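Local coordinates for protein putative hexulose 6 phosphate synthase (Salmonella typhimurium, PDB 3F4W) that is a putative synthase of the orotidine 5'-phosphate decarboxylase/HUMPS family, built as a closed eight-stranded TIM barrel and found in an assembly of two chains, at residues I62-Q71 / T91-E101; E124-T135 / V156-G166. All coordinates share one frame; numbering follows the deposited sequence.

Contact 1 (I62-Q71 / T91-E101); sequences IMDGGHFESQ and TIQSCIRAAKE
His67 lays one face of its imidazole on the methyl of Ala98: Ala98 CB stands 3.7 Å from the centroid of the His67 ring, almost on its normal, a clear CH-pi contact. The ring gets there because its CG is anti to the backbone N (chi1 -168°), which carries it out along the neighbouring helix as a knob among Ser94, Arg97, Ala98 and Glu101. Glu101 comes from the opposite direction, its carboxylate carbon at the ring edge and its plane turned 39° from the imidazole. One water links Glu101 OE1, His67 NE2 and, weakly, Gln71 OE1; a second joins Glu101 OE1 to Gln71 OE1. The same methyl of Ala98 also packs on Ser70, Ala98 CB to Ser70 CB 3.7 Å, while Ser70 OG turns back to donate to Gly66 O (2.9 Å). Gly66, with no side chain, lets the helices come close: Gly66 CA lies 3.5 Å from Cys95 SG, and Ile62 CD1 meets that sulfur at 3.9 Å. At the far end Thr91 sets its CG2 methyl against Ile62 and Gly66. Its hydroxyl bonds Asp138 of the second subunit and also receives a water that donates to Met63 O. The axes of helices 66-71 and 91-101 approach to 7.4 Å at a crossing angle of -39°, as neighbouring outer helices of a TIM barrel, here packed over strand 80-84.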
loop_
_atom_site.group_PDB
_atom_site.type_symbol
_atom_site.label_atom_id
_atom_site.label_comp_id
_atom_site.label_asym_id
_atom_site.label_seq_id
_atom_site.Cartn_x
_atom_site.Cartn_y
_atom_site.Cartn_z
ATOM N N ILE A 62 -2.777 -0.074 -3.994
ATOM C CA ILE A 62 -3.737 0.857 -3.421
ATOM C C ILE A 62 -4.755 0.182 -2.498
ATOM O O ILE A 62 -5.316 -0.867 -2.824
ATOM C CB ILE A 62 -4.471 1.625 -4.534
ATOM C CG1 ILE A 62 -3.475 2.483 -5.317
ATOM C CG2 ILE A 62 -5.565 2.501 -3.952
ATOM C CD1 ILE A 62 -4.069 3.146 -6.543
ATOM N N MET A 63 -4.983 0.796 -1.341
ATOM C CA MET A 63 -5.903 0.260 -0.347
ATOM C C MET A 63 -6.999 1.275 -0.044
ATOM O O MET A 63 -8.057 0.929 0.478
ATOM C CB MET A 63 -5.146 -0.076 0.941
ATOM C CG MET A 63 -5.981 -0.791 1.996
ATOM S SD MET A 63 -6.380 -2.476 1.494
ATOM C CE MET A 63 -7.496 -3.011 2.797
ATOM N N ASP A 64 -6.736 2.533 -0.376
ATOM C CA ASP A 64 -7.663 3.616 -0.077
ATOM C C ASP A 64 -7.339 4.809 -0.961
ATOM O O ASP A 64 -6.284 4.849 -1.596
ATOM C CB ASP A 64 -7.577 4.004 1.407
ATOM C CG ASP A 64 -8.700 4.943 1.837
ATOM O OD1 ASP A 64 -8.542 5.648 2.858
ATOM O OD2 ASP A 64 -9.741 4.978 1.150
ATOM N N GLY A 65 -8.246 5.780 -0.999
ATOM C CA GLY A 65 -8.056 6.973 -1.803
ATOM C C GLY A 65 -7.828 6.595 -3.248
ATOM O O GLY A 65 -6.950 7.141 -3.915
ATOM N N GLY A 66 -8.636 5.652 -3.724
ATOM C CA GLY A 66 -8.455 5.036 -5.023
ATOM C C GLY A 66 -8.262 5.964 -6.203
ATOM O O GLY A 66 -7.265 5.865 -6.916
ATOM N N HIS A 67 -9.213 6.859 -6.437
ATOM C CA HIS A 67 -9.126 7.711 -7.614
ATOM C C HIS A 67 -7.944 8.666 -7.541
ATOM O O HIS A 67 -7.209 8.832 -8.511
ATOM C CB HIS A 67 -10.420 8.494 -7.835
ATOM C CG HIS A 67 -10.495 9.151 -9.177
ATOM N ND1 HIS A 67 -11.328 8.704 -10.179
ATOM C CD2 HIS A 67 -9.828 10.214 -9.688
ATOM C CE1 HIS A 67 -11.177 9.468 -11.247
ATOM N NE2 HIS A 67 -10.275 10.392 -10.974
ATOM N N PHE A 68 -7.758 9.292 -6.386
ATOM C CA PHE A 68 -6.715 10.299 -6.246
ATOM C C PHE A 68 -5.323 9.719 -6.477
ATOM O O PHE A 68 -4.504 10.306 -7.190
ATOM C CB PHE A 68 -6.786 10.957 -4.869
ATOM C CG PHE A 68 -5.770 12.041 -4.673
ATOM C CD1 PHE A 68 -6.060 13.348 -5.022
ATOM C CD2 PHE A 68 -4.525 11.752 -4.149
ATOM C CE1 PHE A 68 -5.124 14.349 -4.842
ATOM C CE2 PHE A 68 -3.585 12.748 -3.969
ATOM C CZ PHE A 68 -3.884 14.046 -4.319
ATOM N N GLU A 69 -5.050 8.573 -5.863
ATOM C CA GLU A 69 -3.748 7.943 -6.003
ATOM C C GLU A 69 -3.550 7.340 -7.401
ATOM O O GLU A 69 -2.463 7.432 -7.976
ATOM C CB GLU A 69 -3.535 6.893 -4.915
ATOM C CG GLU A 69 -2.193 6.211 -5.010
ATOM C CD GLU A 69 -1.782 5.537 -3.718
ATOM O OE1 GLU A 69 -0.776 4.799 -3.735
ATOM O OE2 GLU A 69 -2.460 5.751 -2.690
ATOM N N SER A 70 -4.601 6.740 -7.949
ATOM C CA SER A 70 -4.538 6.205 -9.306
ATOM C C SER A 70 -4.213 7.301 -10.319
ATOM O O SER A 70 -3.350 7.131 -11.183
ATOM C CB SER A 70 -5.853 5.514 -9.684
ATOM O OG SER A 70 -6.019 4.309 -8.958
ATOM N N GLN A 71 -4.903 8.429 -10.196
ATOM C CA GLN A 71 -4.734 9.549 -11.119
ATOM C C GLN A 71 -3.320 10.118 -11.037
ATOM O O GLN A 71 -2.697 10.421 -12.053
ATOM C CB GLN A 71 -5.765 10.636 -10.813
ATOM C CG GLN A 71 -5.878 11.723 -11.860
ATOM C CD GLN A 71 -6.916 12.765 -11.491
ATOM O OE1 GLN A 71 -7.902 12.956 -12.199
ATOM N NE2 GLN A 71 -6.704 13.435 -10.367
ATOM N N THR A 91 -13.237 1.357 -3.475
ATOM C CA THR A 91 -11.881 1.753 -3.835
ATOM C C THR A 91 -11.467 1.154 -5.177
ATOM O O THR A 91 -10.873 1.831 -6.013
ATOM C CB THR A 91 -10.880 1.346 -2.735
ATOM O OG1 THR A 91 -11.176 2.070 -1.537
ATOM C CG2 THR A 91 -9.455 1.645 -3.157
ATOM N N ILE A 92 -11.787 -0.116 -5.387
ATOM C CA ILE A 92 -11.464 -0.753 -6.654
ATOM C C ILE A 92 -12.155 -0.016 -7.793
ATOM O O ILE A 92 -11.550 0.252 -8.830
ATOM C CB ILE A 92 -11.837 -2.239 -6.647
ATOM C CG1 ILE A 92 -10.833 -3.007 -5.782
ATOM C CG2 ILE A 92 -11.870 -2.791 -8.069
ATOM C CD1 ILE A 92 -11.173 -4.450 -5.568
ATOM N N GLN A 93 -13.413 0.344 -7.579
ATOM C CA GLN A 93 -14.183 1.047 -8.598
ATOM C C GLN A 93 -13.666 2.466 -8.872
ATOM O O GLN A 93 -13.736 2.943 -10.004
ATOM C CB GLN A 93 -15.668 1.066 -8.217
ATOM C CG GLN A 93 -16.299 -0.318 -8.205
ATOM C CD GLN A 93 -17.804 -0.283 -8.033
ATOM O OE1 GLN A 93 -18.542 -0.931 -8.781
ATOM N NE2 GLN A 93 -18.268 0.471 -7.044
ATOM N N SER A 94 -13.156 3.134 -7.839
ATOM C CA SER A 94 -12.585 4.473 -7.994
ATOM C C SER A 94 -11.317 4.414 -8.827
ATOM O O SER A 94 -11.098 5.256 -9.698
ATOM C CB SER A 94 -12.255 5.095 -6.634
ATOM O OG SER A 94 -13.430 5.517 -5.968
ATOM N N CYS A 95 -10.479 3.418 -8.546
ATOM C CA CYS A 95 -9.263 3.206 -9.323
ATOM C C CYS A 95 -9.602 2.972 -10.789
ATOM O O CYS A 95 -9.016 3.594 -11.674
ATOM C CB CYS A 95 -8.464 2.021 -8.774
ATOM S SG CYS A 95 -7.806 2.281 -7.112
ATOM N N ILE A 96 -10.552 2.077 -11.039
ATOM C CA ILE A 96 -10.955 1.746 -12.405
ATOM C C ILE A 96 -11.536 2.956 -13.138
ATOM O O ILE A 96 -11.290 3.150 -14.329
ATOM C CB ILE A 96 -11.958 0.591 -12.428
ATOM C CG1 ILE A 96 -11.288 -0.691 -11.924
ATOM C CG2 ILE A 96 -12.502 0.384 -13.835
ATOM C CD1 ILE A 96 -12.242 -1.862 -11.787
ATOM N N ARG A 97 -12.293 3.778 -12.423
ATOM C CA ARG A 97 -12.811 5.002 -13.012
ATOM C C ARG A 97 -11.668 5.911 -13.454
ATOM O O ARG A 97 -11.706 6.475 -14.546
ATOM C CB ARG A 97 -13.727 5.737 -12.038
ATOM C CG ARG A 97 -14.660 6.697 -12.733
ATOM C CD ARG A 97 -15.372 5.987 -13.874
ATOM N NE ARG A 97 -16.011 6.923 -14.793
ATOM C CZ ARG A 97 -15.421 7.439 -15.864
ATOM N NH1 ARG A 97 -14.168 7.111 -16.155
ATOM N NH2 ARG A 97 -16.082 8.287 -16.643
ATOM N N ALA A 98 -10.649 6.044 -12.609
ATOM C CA ALA A 98 -9.478 6.843 -12.953
ATOM C C ALA A 98 -8.749 6.275 -14.170
ATOM O O ALA A 98 -8.252 7.022 -15.015
ATOM C CB ALA A 98 -8.530 6.944 -11.764
ATOM N N ALA A 99 -8.687 4.950 -14.253
ATOM C CA ALA A 99 -8.063 4.287 -15.393
ATOM C C ALA A 99 -8.821 4.584 -16.683
ATOM O O ALA A 99 -8.213 4.898 -17.709
ATOM C CB ALA A 99 -7.976 2.784 -15.157
ATOM N N LYS A 100 -10.147 4.496 -16.627
ATOM C CA LYS A 100 -10.974 4.747 -17.802
ATOM C C LYS A 100 -10.766 6.162 -18.328
ATOM O O LYS A 100 -10.648 6.372 -19.534
ATOM C CB LYS A 100 -12.453 4.519 -17.491
ATOM C CG LYS A 100 -12.800 3.098 -17.074
ATOM C CD LYS A 100 -12.562 2.099 -18.196
ATOM C CE LYS A 100 -13.076 0.714 -17.809
ATOM N NZ LYS A 100 -12.772 -0.319 -18.841
ATOM N N GLU A 101 -10.725 7.134 -17.422
ATOM C CA GLU A 101 -10.477 8.517 -17.816
ATOM C C GLU A 101 -9.166 8.632 -18.580
ATOM O O GLU A 101 -9.053 9.420 -19.518
ATOM C CB GLU A 101 -10.447 9.431 -16.588
ATOM C CG GLU A 101 -11.764 9.474 -15.834
ATOM C CD GLU A 101 -11.636 10.096 -14.456
ATOM O OE1 GLU A 101 -10.681 10.871 -14.232
ATOM O OE2 GLU A 101 -12.499 9.805 -13.603
HETATM O O HOH W 1 -11.196 0.937 1.073
HETATM O O HOH W 2 -11.346 7.508 -4.671
HETATM O O HOH W 3 -11.189 13.089 -12.539
HETATM O O HOH W 4 -8.163 11.298 -14.303
#

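Contact 2 (E124-T135 / V156-G166); sequences EEAGADMLAVHT and VRRKARIAVAG
Glu124 reaches across from the end of its helix and takes up three successive backbone N-H groups of 158-160. Its two oxygens divide the work: Glu124 OE2 accepts Arg158 N at 2.8 Å through its syn lone pair, and Glu124 OE1 accepts Lys159 N at 3.0 Å in the same way. Ala160 N also bonds Glu124 OE1 (2.8 Å), arriving on the syn side but 31° out of the carboxylate plane. With its oxygens gripped this way, the carboxylate has its rotation fixed, and the turn before strand 161-165 is held to the end of helix 116-126. That helix closes in a Schellman motif at Gly127. Inside the turn, Arg157 NH1 donates to Ala160 O.

Beyond Asp129 the chains run side by side as parallel strands, with Leu131 and Val133 bonding through both N and O to Arg161, Ala163 and Ala165. These are adjacent staves of the TIM barrel. Into its interior go Met130, Ala132 and His134 beside Arg161, Ala163 and Ala165. Met130 and Arg161 lie alongside each other, both with CG anti to the backbone N (chi1 -177° and -167°); Met130 SD is 3.6 Å from Arg161 CD, and Met130 CE sits over a face of the guanidinium. The outward face carries Leu131, whose CD1 meets Ala160 CB at 3.7 Å, and Val133, whose CG2 touches Val164 CG2 at 3.5 Å. Met153 and Leu150 of helix 147-156 cover this side.

At the C-terminal mouth, His134 CD2 packs 3.6 Å from Ala165 CB. Asp109, hydrogen-bonded to His134 ND1, sets the ring, while His134 NE2 bonds a malonate ion.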
loop_
_atom_site.group_PDB
_atom_site.type_symbol
_atom_site.label_atom_id
_atom_site.label_comp_id
_atom_site.label_asym_id
_atom_site.label_seq_id
_atom_site.Cartn_x
_atom_site.Cartn_y
_atom_site.Cartn_z
ATOM N N GLU A 124 -15.303 -9.207 -10.603
ATOM C CA GLU A 124 -15.620 -9.197 -12.023
ATOM C C GLU A 124 -16.967 -8.539 -12.288
ATOM O O GLU A 124 -17.109 -7.755 -13.224
ATOM C CB GLU A 124 -15.597 -10.614 -12.597
ATOM C CG GLU A 124 -14.195 -11.155 -12.812
ATOM C CD GLU A 124 -14.157 -12.277 -13.827
ATOM O OE1 GLU A 124 -13.844 -12.003 -15.008
ATOM O OE2 GLU A 124 -14.451 -13.429 -13.449
ATOM N N GLU A 125 -17.959 -8.855 -11.464
ATOM C CA GLU A 125 -19.276 -8.262 -11.649
ATOM C C GLU A 125 -19.259 -6.786 -11.256
ATOM O O GLU A 125 -20.164 -6.028 -11.606
ATOM C CB GLU A 125 -20.347 -9.040 -10.879
ATOM C CG GLU A 125 -20.216 -8.971 -9.375
ATOM C CD GLU A 125 -21.210 -9.877 -8.662
ATOM O OE1 GLU A 125 -21.409 -11.024 -9.125
ATOM O OE2 GLU A 125 -21.788 -9.442 -7.640
ATOM N N ALA A 126 -18.211 -6.378 -10.546
ATOM C CA ALA A 126 -18.041 -4.977 -10.162
ATOM C C ALA A 126 -17.275 -4.187 -11.222
ATOM O O ALA A 126 -17.197 -2.959 -11.152
ATOM C CB ALA A 126 -17.346 -4.871 -8.810
ATOM N N GLY A 127 -16.709 -4.892 -12.197
ATOM C CA GLY A 127 -16.060 -4.244 -13.323
ATOM C C GLY A 127 -14.581 -4.547 -13.498
ATOM O O GLY A 127 -13.969 -4.108 -14.473
ATOM N N ALA A 128 -13.998 -5.285 -12.558
ATOM C CA ALA A 128 -12.570 -5.585 -12.621
ATOM C C ALA A 128 -12.235 -6.441 -13.837
ATOM O O ALA A 128 -12.854 -7.477 -14.079
ATOM C CB ALA A 128 -12.092 -6.250 -11.337
ATOM N N ASP A 129 -11.223 -5.996 -14.574
ATOM C CA ASP A 129 -10.932 -6.458 -15.920
ATOM C C ASP A 129 -9.648 -7.278 -15.958
ATOM O O ASP A 129 -9.414 -8.045 -16.892
ATOM C CB ASP A 129 -10.754 -5.226 -16.814
ATOM C CG ASP A 129 -11.288 -5.432 -18.203
ATOM O OD1 ASP A 129 -11.274 -6.585 -18.680
ATOM O OD2 ASP A 129 -11.724 -4.439 -18.821
ATOM N N MET A 130 -8.809 -7.096 -14.945
ATOM C CA MET A 130 -7.503 -7.739 -14.906
ATOM C C MET A 130 -7.122 -8.045 -13.469
ATOM O O MET A 130 -7.106 -7.151 -12.620
ATOM C CB MET A 130 -6.455 -6.829 -15.539
ATOM C CG MET A 130 -5.063 -7.430 -15.629
ATOM S SD MET A 130 -4.050 -6.536 -16.824
ATOM C CE MET A 130 -2.520 -7.463 -16.724
ATOM N N LEU A 131 -6.811 -9.308 -13.203
ATOM C CA LEU A 131 -6.533 -9.761 -11.848
ATOM C C LEU A 131 -5.187 -10.463 -11.815
ATOM O O LEU A 131 -4.829 -11.182 -12.746
ATOM C CB LEU A 131 -7.621 -10.729 -11.372
ATOM C CG LEU A 131 -9.078 -10.340 -11.640
ATOM C CD1 LEU A 131 -10.016 -11.513 -11.360
ATOM C CD2 LEU A 131 -9.480 -9.102 -10.833
ATOM N N ALA A 132 -4.450 -10.263 -10.733
ATOM C CA ALA A 132 -3.149 -10.889 -10.581
ATOM C C ALA A 132 -3.179 -11.772 -9.355
ATOM O O ALA A 132 -3.433 -11.288 -8.253
ATOM C CB ALA A 132 -2.067 -9.828 -10.431
ATOM N N VAL A 133 -2.937 -13.065 -9.531
ATOM C CA VAL A 133 -2.732 -13.912 -8.369
ATOM C C VAL A 133 -1.301 -13.667 -7.927
ATOM O O VAL A 133 -0.399 -13.543 -8.757
ATOM C CB VAL A 133 -2.987 -15.417 -8.648
ATOM C CG1 VAL A 133 -3.816 -15.602 -9.911
ATOM C CG2 VAL A 133 -1.684 -16.186 -8.730
ATOM N N HIS A 134 -1.096 -13.566 -6.622
ATOM C CA HIS A 134 0.180 -13.113 -6.100
ATOM C C HIS A 134 0.480 -13.690 -4.725
ATOM O O HIS A 134 -0.212 -13.399 -3.752
ATOM C CB HIS A 134 0.189 -11.584 -6.035
ATOM C CG HIS A 134 1.534 -10.997 -5.752
ATOM N ND1 HIS A 134 1.711 -9.669 -5.430
ATOM C CD2 HIS A 134 2.767 -11.556 -5.733
ATOM C CE1 HIS A 134 2.996 -9.433 -5.236
ATOM N NE2 HIS A 134 3.658 -10.563 -5.411
ATOM N N THR A 135 1.510 -14.520 -4.660
ATOM C CA THR A 135 2.083 -14.920 -3.388
ATOM C C THR A 135 3.230 -13.957 -3.116
ATOM O O THR A 135 4.201 -13.911 -3.872
ATOM C CB THR A 135 2.595 -16.367 -3.442
ATOM O OG1 THR A 135 1.488 -17.250 -3.653
ATOM C CG2 THR A 135 3.299 -16.746 -2.147
ATOM N N VAL A 156 -12.221 -20.199 -12.043
ATOM C CA VAL A 156 -13.324 -19.333 -11.631
ATOM C C VAL A 156 -13.512 -18.111 -12.527
ATOM O O VAL A 156 -14.640 -17.682 -12.756
ATOM C CB VAL A 156 -13.166 -18.860 -10.172
ATOM C CG1 VAL A 156 -14.329 -17.964 -9.779
ATOM C CG2 VAL A 156 -13.064 -20.054 -9.236
ATOM N N ARG A 157 -12.416 -17.546 -13.025
ATOM C CA ARG A 157 -12.506 -16.319 -13.818
ATOM C C ARG A 157 -13.368 -16.496 -15.067
ATOM O O ARG A 157 -13.339 -17.543 -15.712
ATOM C CB ARG A 157 -11.112 -15.787 -14.180
ATOM C CG ARG A 157 -10.362 -16.592 -15.225
ATOM C CD ARG A 157 -10.647 -16.107 -16.644
ATOM N NE ARG A 157 -10.037 -16.992 -17.632
ATOM C CZ ARG A 157 -8.871 -16.760 -18.224
ATOM N NH1 ARG A 157 -8.191 -15.659 -17.942
ATOM N NH2 ARG A 157 -8.389 -17.623 -19.105
ATOM N N ARG A 158 -14.136 -15.462 -15.400
ATOM C CA ARG A 158 -15.004 -15.497 -16.574
ATOM C C ARG A 158 -14.387 -14.777 -17.767
ATOM O O ARG A 158 -14.284 -15.338 -18.857
ATOM C CB ARG A 158 -16.368 -14.882 -16.255
ATOM C CG ARG A 158 -17.211 -15.705 -15.300
ATOM C CD ARG A 158 -18.566 -15.052 -15.076
ATOM N NE ARG A 158 -19.324 -15.702 -14.012
ATOM C CZ ARG A 158 -20.516 -15.294 -13.590
ATOM N NH1 ARG A 158 -21.089 -14.233 -14.145
ATOM N NH2 ARG A 158 -21.136 -15.945 -12.612
ATOM N N LYS A 159 -13.979 -13.531 -17.553
ATOM C CA LYS A 159 -13.465 -12.697 -18.634
ATOM C C LYS A 159 -12.114 -12.076 -18.302
ATOM O O LYS A 159 -11.337 -11.754 -19.199
ATOM C CB LYS A 159 -14.460 -11.583 -18.968
ATOM C CG LYS A 159 -15.717 -12.055 -19.679
ATOM C CD LYS A 159 -16.582 -10.871 -20.088
ATOM C CE LYS A 159 -17.779 -11.312 -20.916
ATOM N NZ LYS A 159 -18.624 -10.155 -21.330
ATOM N N ALA A 160 -11.840 -11.910 -17.012
ATOM C CA ALA A 160 -10.643 -11.203 -16.567
ATOM C C ALA A 160 -9.355 -11.691 -17.230
ATOM O O ALA A 160 -9.133 -12.891 -17.384
ATOM C CB ALA A 160 -10.516 -11.276 -15.046
ATOM N N ARG A 161 -8.523 -10.736 -17.630
ATOM C CA ARG A 161 -7.141 -11.002 -18.002
ATOM C C ARG A 161 -6.442 -11.409 -16.708
ATOM O O ARG A 161 -6.795 -10.912 -15.639
ATOM C CB ARG A 161 -6.524 -9.725 -18.568
ATOM C CG ARG A 161 -5.202 -9.892 -19.290
ATOM C CD ARG A 161 -4.689 -8.539 -19.791
ATOM N NE ARG A 161 -3.393 -8.658 -20.454
ATOM C CZ ARG A 161 -2.585 -7.636 -20.718
ATOM N NH1 ARG A 161 -2.924 -6.397 -20.374
ATOM N NH2 ARG A 161 -1.429 -7.854 -21.324
ATOM N N ILE A 162 -5.472 -12.314 -16.787
ATOM C CA ILE A 162 -4.861 -12.860 -15.574
ATOM C C ILE A 162 -3.343 -12.735 -15.558
ATOM O O ILE A 162 -2.672 -13.077 -16.530
ATOM C CB ILE A 162 -5.218 -14.348 -15.377
ATOM C CG1 ILE A 162 -6.736 -14.547 -15.360
ATOM C CG2 ILE A 162 -4.584 -14.886 -14.097
ATOM C CD1 ILE A 162 -7.443 -13.838 -14.221
ATOM N N ALA A 163 -2.811 -12.251 -14.438
ATOM C CA ALA A 163 -1.372 -12.205 -14.215
ATOM C C ALA A 163 -1.007 -13.103 -13.039
ATOM O O ALA A 163 -1.857 -13.429 -12.211
ATOM C CB ALA A 163 -0.912 -10.770 -13.959
ATOM N N VAL A 164 0.254 -13.518 -12.973
ATOM C CA VAL A 164 0.711 -14.335 -11.855
ATOM C C VAL A 164 2.122 -13.956 -11.402
ATOM O O VAL A 164 3.027 -13.766 -12.218
ATOM C CB VAL A 164 0.615 -15.852 -12.165
ATOM C CG1 VAL A 164 1.451 -16.212 -13.380
ATOM C CG2 VAL A 164 1.031 -16.669 -10.951
ATOM N N ALA A 165 2.289 -13.837 -10.086
ATOM C CA ALA A 165 3.562 -13.470 -9.490
ATOM C C ALA A 165 3.794 -14.279 -8.222
ATOM O O ALA A 165 2.851 -14.590 -7.491
ATOM C CB ALA A 165 3.580 -11.981 -9.166
ATOM N N GLY A 166 5.051 -14.614 -7.962
ATOM C CA GLY A 166 5.404 -15.284 -6.725
ATOM C C GLY A 166 6.695 -16.070 -6.818
ATOM O O GLY A 166 6.691 -17.293 -6.715
#

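Overall arrangement
Following the chain, contact 1 opens where strand 55-62 gives way to its helix and closes on helix 89-102, after a 19-residue intervening stretch that includes strand 80-84. The chain then adds strand 105-109 and most of helix 116-126; contact 2 opens on the last turn of that helix, and its 20-residue loop, mostly the helices 137-141 and 147-156, closes on strand 161-165. The two are in series, neither nested nor crossed, with centres about 17 Å apart. Contact 1 pairs helices in the outer layer, contact 2 neighbouring strands of the barrel wall. They meet where Ile96 CD1 packs 3.8 Å from Ala128 CA, joining helix 89-102 to the loop that leads into strand 130-134.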